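Long-range contacts in P450 epoxidase (Sorangium cellulosum, PDB 1Q5D), which is a cytochrome P450, a haem protein that holds protoporphyrin IX with its iron and, beside it, an organic ligand: residues 177-182 with 200-205; 304-309 with 323-328; 384-389 with 411-416. All blocks are in the same frame, centred on the assembly; numbering follows the deposited sequence.

Contact 1: 177-182 with 200-205; sequences SATARA and ASVTEG. With EPB (7,11-dihydroxy-8,8,10,12,16-pentamethyl-3-[1-methyl-2-(2-methyl-thiazol-4-yl)vinyl]-4,17-dioxabicyclo[14.1.0]heptadecane-5,9-dione), chain C.
A178 and S201 meet methyl against methylene, with A178 CB 3.4 Å from S201 CB, tighter than usual for two carbons. Both CB atoms are directed toward the facing helix, and with side chains this short the backbones come close: A178 CA is 6.2 Å from S201 CA. Next to this point V202 supplies the other packing element through one branch. Its CG1 is anti to the backbone N (chi1 169°), which leaves CG2 beside that N, and CG2 is the methyl that spreads over the partner helix. V202 CG2 lies 4.3 Å from A178 CB and equally far from A182 CB, and 3.7 Å from T179 OG1, a van der Waals contact in which the T179 and V202 side chains cross at about a right angle. The T179 hydroxyl is hydrogen-bonded to F175 O one turn back in its own helix. The whole contact buries only 155 Å²; the axes of the two short segments, 8.6 Å apart at closest, run at 124° to each other, consistent with a small patch. On the looser side T203 is exposed, and E204 forms a salt bridge with R174. A180 takes no part in the helix packing and offers its carbonyl to EPB, with O14 donating to A180 O over 2.6 Å. The arrangement is that of the F and G helices of the cytochrome P450 fold, which roof the ligand pocket.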
loop_
_atom_site.group_PDB
_atom_site.type_symbol
_atom_site.label_atom_id
_atom_site.label_comp_id
_atom_site.label_asym_id
_atom_site.label_seq_id
_atom_site.Cartn_x
_atom_site.Cartn_y
_atom_site.Cartn_z
ATOM N N SER A 177 -2.942 -5.766 8.766
ATOM C CA SER A 177 -1.821 -6.511 8.217
ATOM C C SER A 177 -2.200 -7.972 7.894
ATOM O O SER A 177 -1.803 -8.513 6.846
ATOM C CB SER A 177 -0.628 -6.404 9.176
ATOM O OG SER A 177 0.463 -7.154 8.706
ATOM N N ALA A 178 -2.997 -8.586 8.771
ATOM C CA ALA A 178 -3.496 -9.950 8.566
ATOM C C ALA A 178 -4.441 -10.049 7.375
ATOM O O ALA A 178 -4.363 -10.980 6.587
ATOM C CB ALA A 178 -4.209 -10.469 9.833
ATOM N N THR A 179 -5.346 -9.090 7.268
ATOM C CA THR A 179 -6.285 -9.055 6.159
ATOM C C THR A 179 -5.560 -8.942 4.822
ATOM O O THR A 179 -5.895 -9.640 3.871
ATOM C CB THR A 179 -7.245 -7.878 6.324
ATOM O OG1 THR A 179 -8.167 -8.165 7.389
ATOM C CG2 THR A 179 -8.121 -7.740 5.104
ATOM N N ALA A 180 -4.575 -8.055 4.750
ATOM C CA ALA A 180 -3.849 -7.864 3.495
ATOM C C ALA A 180 -3.176 -9.166 3.018
ATOM O O ALA A 180 -3.240 -9.505 1.816
ATOM C CB ALA A 180 -2.853 -6.721 3.618
ATOM N N ARG A 181 -2.567 -9.899 3.953
ATOM C CA ARG A 181 -1.980 -11.220 3.665
ATOM C C ARG A 181 -3.037 -12.270 3.336
ATOM O O ARG A 181 -2.864 -13.069 2.404
ATOM C CB ARG A 181 -1.183 -11.732 4.867
ATOM C CG ARG A 181 0.172 -11.083 5.081
ATOM C CD ARG A 181 0.857 -11.562 6.356
ATOM N NE ARG A 181 2.304 -11.419 6.317
ATOM C CZ ARG A 181 2.976 -10.545 7.053
ATOM N NH1 ARG A 181 2.325 -9.721 7.873
ATOM N NH2 ARG A 181 4.293 -10.477 6.957
ATOM N N ALA A 182 -4.114 -12.295 4.120
ATOM C CA ALA A 182 -5.153 -13.306 3.950
ATOM C C ALA A 182 -5.819 -13.183 2.587
ATOM O O ALA A 182 -6.220 -14.182 1.983
ATOM C CB ALA A 182 -6.203 -13.205 5.060
ATOM N N ALA A 200 -7.666 -15.639 12.820
ATOM C CA ALA A 200 -7.994 -15.117 14.140
ATOM C C ALA A 200 -7.979 -13.585 14.125
ATOM O O ALA A 200 -8.940 -12.952 14.544
ATOM C CB ALA A 200 -7.013 -15.640 15.185
ATOM N N SER A 201 -6.877 -13.005 13.657
ATOM C CA SER A 201 -6.738 -11.548 13.545
ATOM C C SER A 201 -7.834 -10.924 12.685
ATOM O O SER A 201 -8.352 -9.852 13.011
ATOM C CB SER A 201 -5.371 -11.186 12.968
ATOM O OG SER A 201 -4.331 -11.690 13.776
ATOM N N VAL A 202 -8.208 -11.608 11.607
ATOM C CA VAL A 202 -9.281 -11.129 10.744
ATOM C C VAL A 202 -10.636 -11.147 11.434
ATOM O O VAL A 202 -11.384 -10.161 11.385
ATOM C CB VAL A 202 -9.376 -11.928 9.434
ATOM C CG1 VAL A 202 -10.679 -11.581 8.690
ATOM C CG2 VAL A 202 -8.128 -11.671 8.558
ATOM N N THR A 203 -10.939 -12.256 12.100
ATOM C CA THR A 203 -12.172 -12.379 12.877
ATOM C C THR A 203 -12.281 -11.338 13.980
ATOM O O THR A 203 -13.311 -10.685 14.123
ATOM C CB THR A 203 -12.237 -13.785 13.520
ATOM O OG1 THR A 203 -12.218 -14.768 12.481
ATOM C CG2 THR A 203 -13.567 -13.990 14.205
ATOM N N GLU A 204 -11.222 -11.216 14.769
ATOM C CA GLU A 204 -11.169 -10.265 15.864
ATOM C C GLU A 204 -11.395 -8.844 15.333
ATOM O O GLU A 204 -12.195 -8.072 15.894
ATOM C CB GLU A 204 -9.822 -10.349 16.573
ATOM C CG GLU A 204 -9.609 -9.257 17.614
ATOM C CD GLU A 204 -8.337 -9.446 18.409
ATOM O OE1 GLU A 204 -7.233 -9.242 17.843
ATOM O OE2 GLU A 204 -8.440 -9.805 19.603
ATOM N N GLY A 205 -10.709 -8.517 14.237
ATOM C CA GLY A 205 -10.814 -7.194 13.635
ATOM C C GLY A 205 -12.204 -6.851 13.116
ATOM O O GLY A 205 -12.695 -5.727 13.304
HETATM O O16 EPB C . -1.853 -5.177 0.850
HETATM C C51 EPB C . -0.059 -2.267 -2.545
HETATM O O41 EPB C . -2.125 -0.724 -1.795
HETATM C C5 EPB C . -1.472 -1.832 -2.400
HETATM C C4 EPB C . -2.477 -1.945 -1.132
HETATM C C16 EPB C . -2.380 -5.543 -0.134
HETATM O O1 EPB C . -3.427 -4.907 -0.784
HETATM C C2 EPB C . -4.086 -3.618 -0.244
HETATM C C3 EPB C . -3.808 -2.461 -1.284
HETATM C C20 EPB C . -5.611 -4.037 -0.178
HETATM C C21 EPB C . -5.864 -5.032 0.945
HETATM C C22 EPB C . -6.561 -3.540 -1.021
HETATM C C23 EPB C . -7.992 -3.808 -1.168
HETATM N N26 EPB C . -8.461 -5.090 -0.938
HETATM C C25 EPB C . -9.802 -5.166 -1.141
HETATM C C27 EPB C . -10.490 -6.457 -0.919
HETATM C C24 EPB C . -8.940 -2.946 -1.573
HETATM S S1 EPB C . -10.468 -3.715 -1.638
HETATM C C15 EPB C . -1.921 -6.849 -0.833
HETATM C C14 EPB C . -3.090 -7.806 -1.342
HETATM O O14 EPB C . -3.895 -7.978 -0.188
HETATM C C13 EPB C . -2.632 -9.184 -2.079
HETATM C C29 EPB C . -1.842 -10.057 -1.043
HETATM C C30 EPB C . -3.863 -10.009 -2.446
HETATM C C12 EPB C . -1.648 -8.900 -3.349
HETATM O O12 EPB C . -0.466 -9.368 -3.375
HETATM C C11 EPB C . -2.035 -8.048 -4.621
HETATM C C28 EPB C . -1.634 -8.937 -5.823
HETATM C C10 EPB C . -1.629 -6.629 -4.352
HETATM O O10 EPB C . -0.174 -6.503 -4.413
HETATM C C9 EPB C . -2.297 -5.783 -5.417
HETATM C C91 EPB C . -3.741 -5.864 -5.257
HETATM C C8 EPB C . -2.088 -4.314 -5.290
HETATM C C7 EPB C . -1.303 -3.830 -4.003
HETATM C C6 EPB C . -2.402 -2.804 -3.398
#

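Contact 2: 304-309 with 323-328; sequences GTVRFA and GEMVFL. With EPB (7,11-dihydroxy-8,8,10,12,16-pentamethyl-3-[1-methyl-2-(2-methyl-thiazol-4-yl)vinyl]-4,17-dioxabicyclo[14.1.0]heptadecane-5,9-dione), chain C.
V306 and F327 lie side by side on one face of the antiparallel pair, with V306 CG1 over the centre of the F327 ring, 3.4 Å from its centroid, a CH-pi contact. With CG1 anti to the carbonyl carbon (chi1 -65°), that methyl is the branch set over the ring. Further along the same face the sulfur of M325 touches both neighbours, with SD 3.5 Å from F308 CE2, an oblique Met-aromatic contact, and 3.8 Å from V306 CG1. EPB lies at the G304 end, where its O10 donates to G304 O over 2.9 Å and its C28 reaches within 3.9 Å of F327 CZ. That G304 oxygen also lies at the edge of the F327 ring, in its plane. The backbone sets this register: L328 N donates to T305 O at 2.9 Å, almost straight at 174°, and R307 with V326 forms the next hydrogen-bonded pair. Strand 49-52 flanks 325-329 on its other side, W50 bonding the backbones of M325 and F327. R307 NH1 donates to V306 O, 2.9 Å away, and also to haem O1A, which T305 OG1 bonds too. One haem oxygen thus has both a guanidinium and a hydroxyl as partners, an arrangement consistent with stabilising a negatively charged propionate.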
loop_
_atom_site.group_PDB
_atom_site.type_symbol
_atom_site.label_atom_id
_atom_site.label_comp_id
_atom_site.label_asym_id
_atom_site.label_seq_id
_atom_site.Cartn_x
_atom_site.Cartn_y
_atom_site.Cartn_z
ATOM N N GLY A 304 3.572 -6.419 -7.954
ATOM C CA GLY A 304 2.747 -5.303 -8.383
ATOM C C GLY A 304 1.283 -5.501 -8.086
ATOM O O GLY A 304 0.906 -5.934 -6.995
ATOM N N THR A 305 0.437 -5.182 -9.050
ATOM C CA THR A 305 -0.975 -5.386 -8.864
ATOM C C THR A 305 -1.507 -6.239 -9.999
ATOM O O THR A 305 -0.782 -6.501 -10.960
ATOM C CB THR A 305 -1.737 -4.058 -8.706
ATOM O OG1 THR A 305 -3.102 -4.349 -8.400
ATOM C CG2 THR A 305 -1.807 -3.294 -10.036
ATOM N N VAL A 306 -2.744 -6.701 -9.870
ATOM C CA VAL A 306 -3.293 -7.654 -10.833
ATOM C C VAL A 306 -4.527 -7.151 -11.566
ATOM O O VAL A 306 -5.281 -6.305 -11.059
ATOM C CB VAL A 306 -3.659 -9.009 -10.172
ATOM C CG1 VAL A 306 -2.417 -9.685 -9.658
ATOM C CG2 VAL A 306 -4.649 -8.808 -9.045
ATOM N N ARG A 307 -4.711 -7.701 -12.764
ATOM C CA ARG A 307 -5.926 -7.527 -13.552
ATOM C C ARG A 307 -6.273 -8.879 -14.154
ATOM O O ARG A 307 -5.436 -9.781 -14.175
ATOM C CB ARG A 307 -5.713 -6.499 -14.667
ATOM C CG ARG A 307 -5.518 -5.074 -14.160
ATOM C CD ARG A 307 -6.730 -4.560 -13.417
ATOM N NE ARG A 307 -6.676 -3.138 -13.122
ATOM C CZ ARG A 307 -6.276 -2.640 -11.965
ATOM N NH1 ARG A 307 -5.833 -3.454 -10.998
ATOM N NH2 ARG A 307 -6.287 -1.323 -11.782
ATOM N N PHE A 308 -7.499 -9.013 -14.658
ATOM C CA PHE A 308 -7.949 -10.261 -15.262
ATOM C C PHE A 308 -8.581 -10.024 -16.631
ATOM O O PHE A 308 -9.358 -9.090 -16.810
ATOM C CB PHE A 308 -8.925 -10.984 -14.328
ATOM C CG PHE A 308 -8.408 -11.151 -12.929
ATOM C CD1 PHE A 308 -8.633 -10.168 -11.973
ATOM C CD2 PHE A 308 -7.689 -12.279 -12.569
ATOM C CE1 PHE A 308 -8.142 -10.307 -10.683
ATOM C CE2 PHE A 308 -7.207 -12.431 -11.267
ATOM C CZ PHE A 308 -7.439 -11.440 -10.328
ATOM N N ALA A 309 -8.221 -10.862 -17.599
ATOM C CA ALA A 309 -8.731 -10.742 -18.967
ATOM C C ALA A 309 -10.210 -11.100 -19.042
ATOM O O ALA A 309 -10.602 -12.201 -18.676
ATOM C CB ALA A 309 -7.922 -11.633 -19.913
ATOM N N GLY A 323 -10.265 -14.700 -18.562
ATOM C CA GLY A 323 -10.187 -15.109 -17.169
ATOM C C GLY A 323 -8.783 -15.354 -16.640
ATOM O O GLY A 323 -8.615 -15.730 -15.474
ATOM N N GLU A 324 -7.777 -15.141 -17.485
ATOM C CA GLU A 324 -6.385 -15.279 -17.082
ATOM C C GLU A 324 -5.897 -14.029 -16.347
ATOM O O GLU A 324 -6.238 -12.904 -16.710
ATOM C CB GLU A 324 -5.482 -15.549 -18.292
ATOM C CG GLU A 324 -5.634 -16.941 -18.905
ATOM C CD GLU A 324 -4.459 -17.334 -19.795
ATOM O OE1 GLU A 324 -4.085 -16.551 -20.702
ATOM O OE2 GLU A 324 -3.893 -18.427 -19.578
ATOM N N MET A 325 -5.083 -14.243 -15.322
ATOM C CA MET A 325 -4.563 -13.162 -14.502
ATOM C C MET A 325 -3.364 -12.478 -15.162
ATOM O O MET A 325 -2.547 -13.106 -15.854
ATOM C CB MET A 325 -4.196 -13.684 -13.093
ATOM C CG MET A 325 -3.755 -12.589 -12.117
ATOM S SD MET A 325 -3.877 -13.093 -10.374
ATOM C CE MET A 325 -2.515 -14.142 -10.284
ATOM N N VAL A 326 -3.266 -11.173 -14.955
ATOM C CA VAL A 326 -2.114 -10.435 -15.429
ATOM C C VAL A 326 -1.538 -9.578 -14.308
ATOM O O VAL A 326 -2.268 -8.801 -13.687
ATOM C CB VAL A 326 -2.502 -9.510 -16.612
ATOM C CG1 VAL A 326 -1.269 -8.897 -17.214
ATOM C CG2 VAL A 326 -3.316 -10.291 -17.673
ATOM N N PHE A 327 -0.242 -9.738 -14.053
ATOM C CA PHE A 327 0.494 -8.925 -13.100
ATOM C C PHE A 327 1.176 -7.745 -13.783
ATOM O O PHE A 327 1.872 -7.907 -14.785
ATOM C CB PHE A 327 1.560 -9.762 -12.399
ATOM C CG PHE A 327 1.217 -10.136 -10.982
ATOM C CD1 PHE A 327 0.868 -11.449 -10.664
ATOM C CD2 PHE A 327 1.284 -9.194 -9.957
ATOM C CE1 PHE A 327 0.573 -11.807 -9.338
ATOM C CE2 PHE A 327 0.991 -9.546 -8.637
ATOM C CZ PHE A 327 0.637 -10.860 -8.331
ATOM N N LEU A 328 0.961 -6.562 -13.232
ATOM C CA LEU A 328 1.622 -5.346 -13.679
ATOM C C LEU A 328 2.860 -5.219 -12.830
ATOM O O LEU A 328 2.740 -5.004 -11.631
ATOM C CB LEU A 328 0.693 -4.151 -13.422
ATOM C CG LEU A 328 -0.419 -3.926 -14.444
ATOM C CD1 LEU A 328 -1.083 -5.207 -14.917
ATOM C CD2 LEU A 328 -1.469 -2.933 -13.958
HETATM O O16 EPB C . -1.853 -5.177 0.850
HETATM C C51 EPB C . -0.059 -2.267 -2.545
HETATM O O41 EPB C . -2.125 -0.724 -1.795
HETATM C C5 EPB C . -1.472 -1.832 -2.400
HETATM C C4 EPB C . -2.477 -1.945 -1.132
HETATM C C16 EPB C . -2.380 -5.543 -0.134
HETATM O O1 EPB C . -3.427 -4.907 -0.784
HETATM C C2 EPB C . -4.086 -3.618 -0.244
HETATM C C3 EPB C . -3.808 -2.461 -1.284
HETATM C C20 EPB C . -5.611 -4.037 -0.178
HETATM C C21 EPB C . -5.864 -5.032 0.945
HETATM C C22 EPB C . -6.561 -3.540 -1.021
HETATM C C23 EPB C . -7.992 -3.808 -1.168
HETATM N N26 EPB C . -8.461 -5.090 -0.938
HETATM C C25 EPB C . -9.802 -5.166 -1.141
HETATM C C27 EPB C . -10.490 -6.457 -0.919
HETATM C C24 EPB C . -8.940 -2.946 -1.573
HETATM S S1 EPB C . -10.468 -3.715 -1.638
HETATM C C15 EPB C . -1.921 -6.849 -0.833
HETATM C C14 EPB C . -3.090 -7.806 -1.342
HETATM O O14 EPB C . -3.895 -7.978 -0.188
HETATM C C13 EPB C . -2.632 -9.184 -2.079
HETATM C C29 EPB C . -1.842 -10.057 -1.043
HETATM C C30 EPB C . -3.863 -10.009 -2.446
HETATM C C12 EPB C . -1.648 -8.900 -3.349
HETATM O O12 EPB C . -0.466 -9.368 -3.375
HETATM C C11 EPB C . -2.035 -8.048 -4.621
HETATM C C28 EPB C . -1.634 -8.937 -5.823
HETATM C C10 EPB C . -1.629 -6.629 -4.352
HETATM O O10 EPB C . -0.174 -6.503 -4.413
HETATM C C9 EPB C . -2.297 -5.783 -5.417
HETATM C C91 EPB C . -3.741 -5.864 -5.257
HETATM C C8 EPB C . -2.088 -4.314 -5.290
HETATM C C7 EPB C . -1.303 -3.830 -4.003
HETATM C C6 EPB C . -2.402 -2.804 -3.398
#

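Contact 3: 384-389 with 411-416; sequences RRFPEM and VILKPS
V411 opens the contact by packing its CB 3.9 Å from M389 CG, where the chain leaving helix 368-385 of this cytochrome P450 turns into the antiparallel sheet that includes strand 406-412. The turn is a type I beta turn from F386 to M389, closed by M389 N bonding to F386 O. M389 CG is anti to the backbone N (chi1 -178°), which places CG against V411 CB, while its SD and CE run on beside L413. Helix residues I382 and F383 also touch the M389 side chain. I412 contributes mainly backbone: I412 O is 3.4 Å from M389 CA, a CA-H...O contact, and I412 also bonds by its backbone to K390. L413 makes the largest contribution of its segment. Its CB presses 3.5 Å from F386 CD2, and its CD1 stands 4.1 Å above the centre of the F386 ring, a CH-pi contact that covers one face. Outside the two segments, L134 and S138 also touch F386. The L413 carbonyl lies close to M389 N, but the angle is too poor for a bond; a water makes the link to the turn instead, donating to L413 O at 2.9 Å and accepting from E388 N at 3.1 Å. K414 follows on the exposed side, meeting the F386 ring at its edge, near its plane, through CG. P415 closes the series over the last peptide of the turn, its CD 4.0 Å from E388 CB and its CG 3.3 Å from E388 O.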
loop_
_atom_site.group_PDB
_atom_site.type_symbol
_atom_site.label_atom_id
_atom_site.label_comp_id
_atom_site.label_asym_id
_atom_site.label_seq_id
_atom_site.Cartn_x
_atom_site.Cartn_y
_atom_site.Cartn_z
ATOM N N ARG A 384 14.827 16.148 11.136
ATOM C CA ARG A 384 14.971 17.478 11.737
ATOM C C ARG A 384 15.459 17.338 13.171
ATOM O O ARG A 384 16.271 18.128 13.648
ATOM C CB ARG A 384 13.637 18.241 11.723
ATOM C CG ARG A 384 13.395 19.070 10.475
ATOM C CD ARG A 384 12.303 20.128 10.623
ATOM N NE ARG A 384 10.994 19.541 10.916
ATOM C CZ ARG A 384 10.159 19.064 9.998
ATOM N NH1 ARG A 384 10.478 19.090 8.719
ATOM N NH2 ARG A 384 8.997 18.557 10.358
ATOM N N ARG A 385 14.960 16.317 13.853
ATOM C CA ARG A 385 15.318 16.081 15.239
ATOM C C ARG A 385 16.656 15.355 15.389
ATOM O O ARG A 385 17.361 15.537 16.384
ATOM C CB ARG A 385 14.211 15.300 15.939
ATOM C CG ARG A 385 13.533 16.071 17.052
ATOM C CD ARG A 385 12.228 16.747 16.652
ATOM N NE ARG A 385 11.099 16.119 17.332
ATOM C CZ ARG A 385 9.837 16.518 17.255
ATOM N NH1 ARG A 385 9.486 17.572 16.522
ATOM N NH2 ARG A 385 8.914 15.838 17.911
ATOM N N PHE A 386 16.998 14.531 14.399
ATOM C CA PHE A 386 18.243 13.770 14.430
ATOM C C PHE A 386 18.941 13.817 13.067
ATOM O O PHE A 386 19.062 12.798 12.379
ATOM C CB PHE A 386 17.974 12.323 14.867
ATOM C CG PHE A 386 17.171 12.211 16.134
ATOM C CD1 PHE A 386 15.783 12.144 16.090
ATOM C CD2 PHE A 386 17.802 12.172 17.371
ATOM C CE1 PHE A 386 15.037 12.043 17.257
ATOM C CE2 PHE A 386 17.070 12.068 18.535
ATOM C CZ PHE A 386 15.683 12.007 18.483
ATOM N N PRO A 387 19.416 15.003 12.688
ATOM C CA PRO A 387 19.986 15.232 11.350
ATOM C C PRO A 387 21.237 14.406 11.036
ATOM O O PRO A 387 21.582 14.237 9.867
ATOM C CB PRO A 387 20.336 16.729 11.370
ATOM C CG PRO A 387 20.508 17.051 12.816
ATOM C CD PRO A 387 19.462 16.215 13.528
ATOM N N GLU A 388 21.906 13.909 12.070
ATOM C CA GLU A 388 23.121 13.115 11.902
ATOM C C GLU A 388 22.857 11.604 11.928
ATOM O O GLU A 388 23.798 10.814 11.976
ATOM C CB GLU A 388 24.147 13.484 12.979
ATOM C CG GLU A 388 24.351 14.985 13.167
ATOM C CD GLU A 388 24.757 15.694 11.883
ATOM O OE1 GLU A 388 25.573 15.132 11.116
ATOM O OE2 GLU A 388 24.257 16.812 11.636
ATOM N N MET A 389 21.584 11.211 11.900
ATOM C CA MET A 389 21.202 9.793 11.913
ATOM C C MET A 389 21.983 8.969 10.887
ATOM O O MET A 389 22.178 9.407 9.758
ATOM C CB MET A 389 19.700 9.652 11.648
ATOM C CG MET A 389 19.167 8.223 11.675
ATOM S SD MET A 389 17.397 8.144 11.203
ATOM C CE MET A 389 16.908 9.828 11.505
ATOM N N VAL A 411 19.143 2.036 13.262
ATOM C CA VAL A 411 19.916 3.251 13.090
ATOM C C VAL A 411 20.490 3.720 14.416
ATOM O O VAL A 411 20.078 3.261 15.489
ATOM C CB VAL A 411 19.059 4.402 12.501
ATOM C CG1 VAL A 411 18.448 4.002 11.170
ATOM C CG2 VAL A 411 17.972 4.835 13.492
ATOM N N ILE A 412 21.451 4.632 14.320
ATOM C CA ILE A 412 21.954 5.359 15.467
ATOM C C ILE A 412 21.559 6.808 15.265
ATOM O O ILE A 412 22.009 7.454 14.316
ATOM C CB ILE A 412 23.483 5.237 15.556
ATOM C CG1 ILE A 412 23.897 3.765 15.646
ATOM C CG2 ILE A 412 24.009 6.039 16.745
ATOM C CD1 ILE A 412 25.210 3.453 14.952
ATOM N N LEU A 413 20.704 7.314 16.144
ATOM C CA LEU A 413 20.133 8.642 15.949
ATOM C C LEU A 413 21.166 9.757 16.103
ATOM O O LEU A 413 21.301 10.605 15.224
ATOM C CB LEU A 413 18.929 8.856 16.867
ATOM C CG LEU A 413 17.729 7.955 16.554
ATOM C CD1 LEU A 413 16.717 7.997 17.682
ATOM C CD2 LEU A 413 17.083 8.337 15.220
ATOM N N LYS A 414 21.902 9.752 17.210
ATOM C CA LYS A 414 22.957 10.746 17.414
ATOM C C LYS A 414 24.315 10.074 17.599
ATOM O O LYS A 414 24.734 9.807 18.724
ATOM C CB LYS A 414 22.644 11.656 18.611
ATOM C CG LYS A 414 21.245 11.497 19.200
ATOM C CD LYS A 414 21.042 12.402 20.411
ATOM C CE LYS A 414 20.681 13.836 19.990
ATOM N NZ LYS A 414 21.003 14.820 21.075
ATOM N N PRO A 415 24.999 9.795 16.491
ATOM C CA PRO A 415 26.280 9.081 16.527
ATOM C C PRO A 415 27.407 9.949 17.070
ATOM O O PRO A 415 27.400 11.162 16.851
ATOM C CB PRO A 415 26.549 8.749 15.049
ATOM C CG PRO A 415 25.273 9.074 14.325
ATOM C CD PRO A 415 24.597 10.148 15.120
ATOM N N SER A 416 28.353 9.322 17.768
ATOM C CA SER A 416 29.548 9.998 18.274
ATOM C C SER A 416 30.430 9.048 19.081
ATOM O O SER A 416 30.168 7.848 19.182
ATOM C CB SER A 416 29.181 11.217 19.126
ATOM O OG SER A 416 30.202 12.201 19.054
HETATM O O HOH W 1 21.435 13.455 15.100
#

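How the contacts relate
Contacts 1 and 2 share a ligand: EPB lies between them, hydrogen-bonded to a backbone carbonyl from each. Their centres are 24 Å apart and their nearest atoms about 10 Å, so the two do not touch, and EPB bridges the helix pair and the strand pair. Contact 2 alone reaches the haem directly, with the T305 side chain about 3 Å from it; the T179 side chain in contact 1 is about 11 Å away. Contact 3 is remote, its centre 36 Å from that of contact 1 and 43 Å from that of contact 2, on the opposite side of the chain's centre from the latter. It is structural packing near the C-terminus.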